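PDB 3MVG: ribosome inactivating type 1 protein from Iris hollandica, which belongs to the single-chain (type 1) ribosome-inactivating proteins, plant proteins of the ribosome-inactivating fold, in which a mixed beta-sheet packs against a cluster of helices. Local coordinates for residues Arg14-Phe19 with Ala167-Val172; Ile62-Asn67 with Ile153-Leu158. All coordinates share one frame; numbering follows the deposited sequence.

Contact 1: residues Arg14-Phe19 with Ala167-Val172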
loop_
_atom_site.group_PDB
_atom_site.type_symbol
_atom_site.label_atom_id
_atom_site.label_comp_id
_atom_site.label_asym_id
_atom_site.label_seq_id
_atom_site.Cartn_x
_atom_site.Cartn_y
_atom_site.Cartn_z
ATOM N N ARG A 14 -9.035 4.449 -4.491
ATOM C CA ARG A 14 -8.888 5.834 -4.070
ATOM C C ARG A 14 -9.908 6.234 -3.006
ATOM O O ARG A 14 -9.546 6.868 -2.018
ATOM C CB ARG A 14 -9.009 6.734 -5.304
ATOM C CG ARG A 14 -8.431 8.132 -5.173
ATOM C CD ARG A 14 -8.461 8.769 -6.566
ATOM N NE ARG A 14 -7.740 10.035 -6.670
ATOM C CZ ARG A 14 -8.314 11.235 -6.659
ATOM N NH1 ARG A 14 -7.564 12.322 -6.768
ATOM N NH2 ARG A 14 -9.634 11.354 -6.537
ATOM N N SER A 15 -11.176 5.860 -3.182
ATOM C CA SER A 15 -12.200 6.250 -2.212
ATOM C C SER A 15 -12.000 5.572 -0.854
ATOM O O SER A 15 -12.213 6.196 0.188
ATOM C CB SER A 15 -13.630 6.044 -2.730
ATOM O OG SER A 15 -13.998 4.672 -2.808
ATOM N N TYR A 16 -11.573 4.314 -0.869
ATOM C CA TYR A 16 -11.308 3.605 0.377
ATOM C C TYR A 16 -10.095 4.225 1.079
ATOM O O TYR A 16 -10.131 4.501 2.279
ATOM C CB TYR A 16 -11.114 2.113 0.110
ATOM C CG TYR A 16 -10.837 1.331 1.371
ATOM C CD1 TYR A 16 -11.833 1.125 2.323
ATOM C CD2 TYR A 16 -9.574 0.816 1.620
ATOM C CE1 TYR A 16 -11.567 0.412 3.498
ATOM C CE2 TYR A 16 -9.297 0.103 2.780
ATOM C CZ TYR A 16 -10.297 -0.097 3.705
ATOM O OH TYR A 16 -9.992 -0.809 4.851
ATOM N N SER A 17 -9.029 4.475 0.332
ATOM C CA SER A 17 -7.842 5.094 0.914
ATOM C C SER A 17 -8.105 6.517 1.404
ATOM O O SER A 17 -7.576 6.916 2.450
ATOM C CB SER A 17 -6.703 5.070 -0.087
ATOM O OG SER A 17 -6.265 3.747 -0.272
ATOM N N ASP A 18 -8.913 7.285 0.673
ATOM C CA ASP A 18 -9.279 8.626 1.117
ATOM C C ASP A 18 -10.045 8.580 2.434
ATOM O O ASP A 18 -9.808 9.398 3.328
ATOM C CB ASP A 18 -10.116 9.346 0.049
ATOM C CG ASP A 18 -9.279 9.879 -1.118
ATOM O OD1 ASP A 18 -8.034 9.876 -1.050
ATOM O OD2 ASP A 18 -9.882 10.317 -2.120
ATOM N N PHE A 19 -10.980 7.640 2.542
ATOM C CA PHE A 19 -11.712 7.422 3.782
ATOM C C PHE A 19 -10.757 7.173 4.957
ATOM O O PHE A 19 -10.841 7.839 5.978
ATOM C CB PHE A 19 -12.713 6.272 3.599
ATOM C CG PHE A 19 -13.117 5.592 4.882
ATOM C CD1 PHE A 19 -13.759 6.296 5.894
ATOM C CD2 PHE A 19 -12.879 4.243 5.066
ATOM C CE1 PHE A 19 -14.140 5.672 7.086
ATOM C CE2 PHE A 19 -13.258 3.608 6.252
ATOM C CZ PHE A 19 -13.890 4.327 7.262
ATOM N N ALA A 167 0.031 -1.413 5.772
ATOM C CA ALA A 167 0.275 -2.726 5.166
ATOM C C ALA A 167 -1.018 -3.523 5.048
ATOM O O ALA A 167 -1.192 -4.291 4.097
ATOM C CB ALA A 167 1.305 -3.509 5.949
ATOM N N ILE A 168 -1.923 -3.345 6.005
ATOM C CA ILE A 168 -3.226 -4.015 5.940
ATOM C C ILE A 168 -4.138 -3.309 4.928
ATOM O O ILE A 168 -4.805 -3.970 4.125
ATOM C CB ILE A 168 -3.884 -4.165 7.332
ATOM C CG1 ILE A 168 -2.899 -4.832 8.304
ATOM C CG2 ILE A 168 -5.194 -4.969 7.219
ATOM C CD1 ILE A 168 -3.402 -4.953 9.733
ATOM N N GLU A 169 -4.160 -1.976 4.951
ATOM C CA GLU A 169 -4.842 -1.201 3.915
ATOM C C GLU A 169 -4.460 -1.688 2.515
ATOM O O GLU A 169 -5.325 -1.871 1.654
ATOM C CB GLU A 169 -4.499 0.278 4.059
ATOM C CG GLU A 169 -5.091 1.127 2.961
ATOM C CD GLU A 169 -4.711 2.582 3.067
ATOM O OE1 GLU A 169 -5.221 3.387 2.264
ATOM O OE2 GLU A 169 -3.915 2.940 3.961
ATOM N N GLN A 170 -3.166 -1.896 2.289
ATOM C CA GLN A 170 -2.644 -2.344 0.995
ATOM C C GLN A 170 -3.298 -3.638 0.505
ATOM O O GLN A 170 -3.624 -3.767 -0.690
ATOM C CB GLN A 170 -1.129 -2.535 1.097
ATOM C CG GLN A 170 -0.506 -3.188 -0.100
ATOM C CD GLN A 170 -0.093 -2.192 -1.132
ATOM O OE1 GLN A 170 -0.913 -1.457 -1.685
ATOM N NE2 GLN A 170 1.189 -2.143 -1.392
ATOM N N ARG A 171 -3.471 -4.590 1.420
ATOM C CA ARG A 171 -4.122 -5.861 1.107
ATOM C C ARG A 171 -5.518 -5.599 0.550
ATOM O O ARG A 171 -5.926 -6.211 -0.441
ATOM C CB ARG A 171 -4.221 -6.752 2.350
ATOM C CG ARG A 171 -2.915 -6.989 3.097
ATOM C CD ARG A 171 -1.803 -7.382 2.150
ATOM N NE ARG A 171 -0.743 -8.139 2.816
ATOM C CZ ARG A 171 0.372 -7.605 3.302
ATOM N NH1 ARG A 171 0.579 -6.297 3.219
ATOM N NH2 ARG A 171 1.281 -8.382 3.879
ATOM N N VAL A 172 -6.239 -4.682 1.192
ATOM C CA VAL A 172 -7.595 -4.324 0.786
ATOM C C VAL A 172 -7.585 -3.648 -0.583
ATOM O O VAL A 172 -8.316 -4.054 -1.491
ATOM C CB VAL A 172 -8.287 -3.421 1.843
ATOM C CG1 VAL A 172 -9.711 -3.095 1.424
ATOM C CG2 VAL A 172 -8.297 -4.107 3.196
HETATM O O HOH W 1 -5.168 5.850 3.266
#

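Contact 2: residues Ile62-Asn67 with Ile153-Leu158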
loop_
_atom_site.group_PDB
_atom_site.type_symbol
_atom_site.label_atom_id
_atom_site.label_comp_id
_atom_site.label_asym_id
_atom_site.label_seq_id
_atom_site.Cartn_x
_atom_site.Cartn_y
_atom_site.Cartn_z
ATOM N N ILE A 62 -24.804 1.984 9.569
ATOM C CA ILE A 62 -24.526 1.791 11.000
ATOM C C ILE A 62 -23.359 2.702 11.353
ATOM O O ILE A 62 -22.510 2.960 10.494
ATOM C CB ILE A 62 -24.223 0.307 11.396
ATOM C CG1 ILE A 62 -22.906 -0.197 10.796
ATOM C CG2 ILE A 62 -25.382 -0.591 11.030
ATOM C CD1 ILE A 62 -21.726 -0.066 11.726
ATOM N N THR A 63 -23.325 3.205 12.591
ATOM C CA THR A 63 -22.274 4.110 13.019
ATOM C C THR A 63 -21.409 3.444 14.061
ATOM O O THR A 63 -21.888 3.151 15.156
ATOM C CB THR A 63 -22.848 5.419 13.569
ATOM O OG1 THR A 63 -23.667 6.025 12.561
ATOM C CG2 THR A 63 -21.727 6.391 13.965
ATOM N N LEU A 64 -20.145 3.215 13.727
ATOM C CA LEU A 64 -19.188 2.751 14.719
ATOM C C LEU A 64 -18.763 3.913 15.601
ATOM O O LEU A 64 -18.618 5.045 15.122
ATOM C CB LEU A 64 -17.945 2.179 14.047
ATOM C CG LEU A 64 -18.111 1.007 13.084
ATOM C CD1 LEU A 64 -16.764 0.667 12.467
ATOM C CD2 LEU A 64 -18.693 -0.201 13.802
ATOM N N VAL A 65 -18.572 3.638 16.884
ATOM C CA VAL A 65 -17.998 4.616 17.795
ATOM C C VAL A 65 -16.578 4.171 18.076
ATOM O O VAL A 65 -16.357 3.064 18.577
ATOM C CB VAL A 65 -18.801 4.724 19.106
ATOM C CG1 VAL A 65 -18.228 5.826 19.998
ATOM C CG2 VAL A 65 -20.281 4.962 18.806
ATOM N N LEU A 66 -15.616 5.014 17.719
ATOM C CA LEU A 66 -14.220 4.736 18.004
ATOM C C LEU A 66 -13.740 5.593 19.159
ATOM O O LEU A 66 -14.203 6.715 19.360
ATOM C CB LEU A 66 -13.348 4.977 16.769
ATOM C CG LEU A 66 -13.288 3.819 15.763
ATOM C CD1 LEU A 66 -14.659 3.521 15.162
ATOM C CD2 LEU A 66 -12.266 4.123 14.675
ATOM N N ASN A 67 -12.822 5.029 19.932
ATOM C CA ASN A 67 -12.064 5.776 20.909
ATOM C C ASN A 67 -10.823 6.290 20.179
ATOM O O ASN A 67 -10.034 5.507 19.657
ATOM C CB ASN A 67 -11.695 4.859 22.070
ATOM C CG ASN A 67 -10.919 5.563 23.169
ATOM O OD1 ASN A 67 -10.597 6.748 23.078
ATOM N ND2 ASN A 67 -10.621 4.822 24.231
ATOM N N ILE A 153 -15.673 -8.372 13.820
ATOM C CA ILE A 153 -14.343 -8.822 13.402
ATOM C C ILE A 153 -13.993 -8.232 12.034
ATOM O O ILE A 153 -12.876 -7.748 11.820
ATOM C CB ILE A 153 -14.258 -10.366 13.376
ATOM C CG1 ILE A 153 -14.239 -10.898 14.811
ATOM C CG2 ILE A 153 -13.023 -10.838 12.621
ATOM C CD1 ILE A 153 -14.443 -12.404 14.928
ATOM N N VAL A 154 -14.947 -8.286 11.105
ATOM C CA VAL A 154 -14.757 -7.738 9.760
ATOM C C VAL A 154 -14.550 -6.220 9.825
ATOM O O VAL A 154 -13.582 -5.686 9.275
ATOM C CB VAL A 154 -15.949 -8.093 8.833
ATOM C CG1 VAL A 154 -15.840 -7.377 7.489
ATOM C CG2 VAL A 154 -16.025 -9.604 8.613
ATOM N N LEU A 155 -15.446 -5.525 10.518
ATOM C CA LEU A 155 -15.407 -4.055 10.547
ATOM C C LEU A 155 -14.205 -3.499 11.300
ATOM O O LEU A 155 -13.594 -2.539 10.850
ATOM C CB LEU A 155 -16.709 -3.488 11.105
ATOM C CG LEU A 155 -17.928 -3.808 10.237
ATOM C CD1 LEU A 155 -19.205 -3.297 10.878
ATOM C CD2 LEU A 155 -17.791 -3.297 8.799
ATOM N N ILE A 156 -13.862 -4.109 12.432
ATOM C CA ILE A 156 -12.680 -3.700 13.177
ATOM C C ILE A 156 -11.431 -3.813 12.305
ATOM O O ILE A 156 -10.606 -2.893 12.263
ATOM C CB ILE A 156 -12.539 -4.487 14.494
ATOM C CG1 ILE A 156 -13.621 -4.030 15.482
ATOM C CG2 ILE A 156 -11.132 -4.313 15.079
ATOM C CD1 ILE A 156 -13.852 -4.971 16.656
ATOM N N GLN A 157 -11.291 -4.913 11.586
ATOM C CA GLN A 157 -10.119 -5.069 10.742
ATOM C C GLN A 157 -10.085 -4.093 9.576
ATOM O O GLN A 157 -9.024 -3.588 9.233
ATOM C CB GLN A 157 -9.969 -6.502 10.267
ATOM C CG GLN A 157 -9.611 -7.458 11.379
ATOM C CD GLN A 157 -9.420 -8.849 10.862
ATOM O OE1 GLN A 157 -8.291 -9.304 10.659
ATOM N NE2 GLN A 157 -10.523 -9.531 10.605
ATOM N N LEU A 158 -11.240 -3.811 8.978
ATOM C CA LEU A 158 -11.293 -2.957 7.791
ATOM C C LEU A 158 -11.379 -1.469 8.096
ATOM O O LEU A 158 -11.278 -0.647 7.174
ATOM C CB LEU A 158 -12.417 -3.402 6.848
ATOM C CG LEU A 158 -12.229 -4.811 6.285
ATOM C CD1 LEU A 158 -13.442 -5.210 5.468
ATOM C CD2 LEU A 158 -10.980 -4.875 5.431
#

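Contact 1: residues Arg14-Phe19 with Ala167-Val172
Two nearly antiparallel helices of the ribosome-inactivating protein fold, 13-27 and 166-173, meet where Tyr-16 and Ser-17 face Val-172 and Glu-169. Over these segments the axes come no closer than 10.8 Å, with 157° between their directions, so the gap is spanned by side chains and one water. Tyr-16 suits such a distance: with CG anti to the backbone N (chi1 -180°) its ring reaches across, and CG1 of Val-172 lies over one ring face, 4.0 Å from the centroid, a CH-pi contact. The hydroxyl points on to helix 146-164, where Leu-158 O is its partner.

The polar half is built on Glu-169, whose fully extended chain carries its carboxylate to the other helix. Ser-17 OG donates to Glu-169 OE1 over 2.8 Å, arriving on the anti side and 15° out of the carboxylate plane. A water gives one hydrogen bond to the same OE1 and another to Ser-17 O, forming a second bridge, while Glu-169 OE2 makes a salt bridge with Arg-24. Two donors on OE1 and an arginine on OE2 probably favour the ionised carboxylate. This is antiparallel helix-helix packing within the ribosome-inactivating protein fold, aromatic contact and carboxylate bridge side by side.

Contact 2: residues Ile62-Asn67 with Ile153-Leu158
Strand 61-67 runs extended past helix 146-164, with the CA atoms of Leu-64 and Leu-155 the nearest across the contact at 8.8 Å. At that separation no backbone hydrogen bond joins the two segments, and branched aliphatic side chains span the gap. Because side chains alternate along a strand, Ile-62 and Leu-64 both direct theirs at the helix, and a single helix residue, Leu-155, answers them.

Leu-155 CD1 is the methyl that does the touching. Ile-62 reaches it tip to tip, CD1 to CD1 at 4.2 Å, in the conformer described; a second is modelled, so this touch is less certain than that of Leu-64. Ile-62 CG1 stands between the backbone N and the carbonyl carbon (chi1 67°), on the helix side, and chi2, at an unusual 95°, then sets where CD1 lies. Leu-64 brings up CD2, 4.3 Å from the same Leu-155 CD1. These light van der Waals contacts bury 103 Å² in all. Leucine and isoleucine fit here because they reach across and bring no polar atom into the buried interface; beta-branched isoleucine also suits a strand.

One turn of the helix carries an extra bond: Gln-157 NE2 donates to Ile-153 O at 3.2 Å from above the carbonyl plane, and Gln-157 N reaches that oxygen from the opposite face. Gln-157 OE1 accepts from Gln-198.

Within the mixed sheet, strand 61-67 is flanked by antiparallel strands 49-55 and 72-78. Helix 146-164 lies against the sheet through Leu-155, while neighbouring Ile-156 packs on both strand 72-78 and helix 108-115.

How the contacts relate
Helix 146-164 joins the two contacts. It supplies 153-158 to contact 2 and is followed directly in the chain by helix 166-173, half of contact 1; the centres lie about 15 Å apart. The join is polar and apolar at once: Tyr-16 OH is 2.7 Å from Leu-158 O, and Val-172 CG2 packs 3.6 Å from Leu-158 CD2. Leu-155 meets the strand and Leu-158, three residues on, meets contact 1. Both segments of contact 2 fall between those of contact 1 in sequence. The centre of contact 2 is about 6 Å from the centre of the chain, against about 12 Å for contact 1, whose residues touch the second subunit: Gln-170 NE2 bonds to the backbone oxygen of its Arg-166.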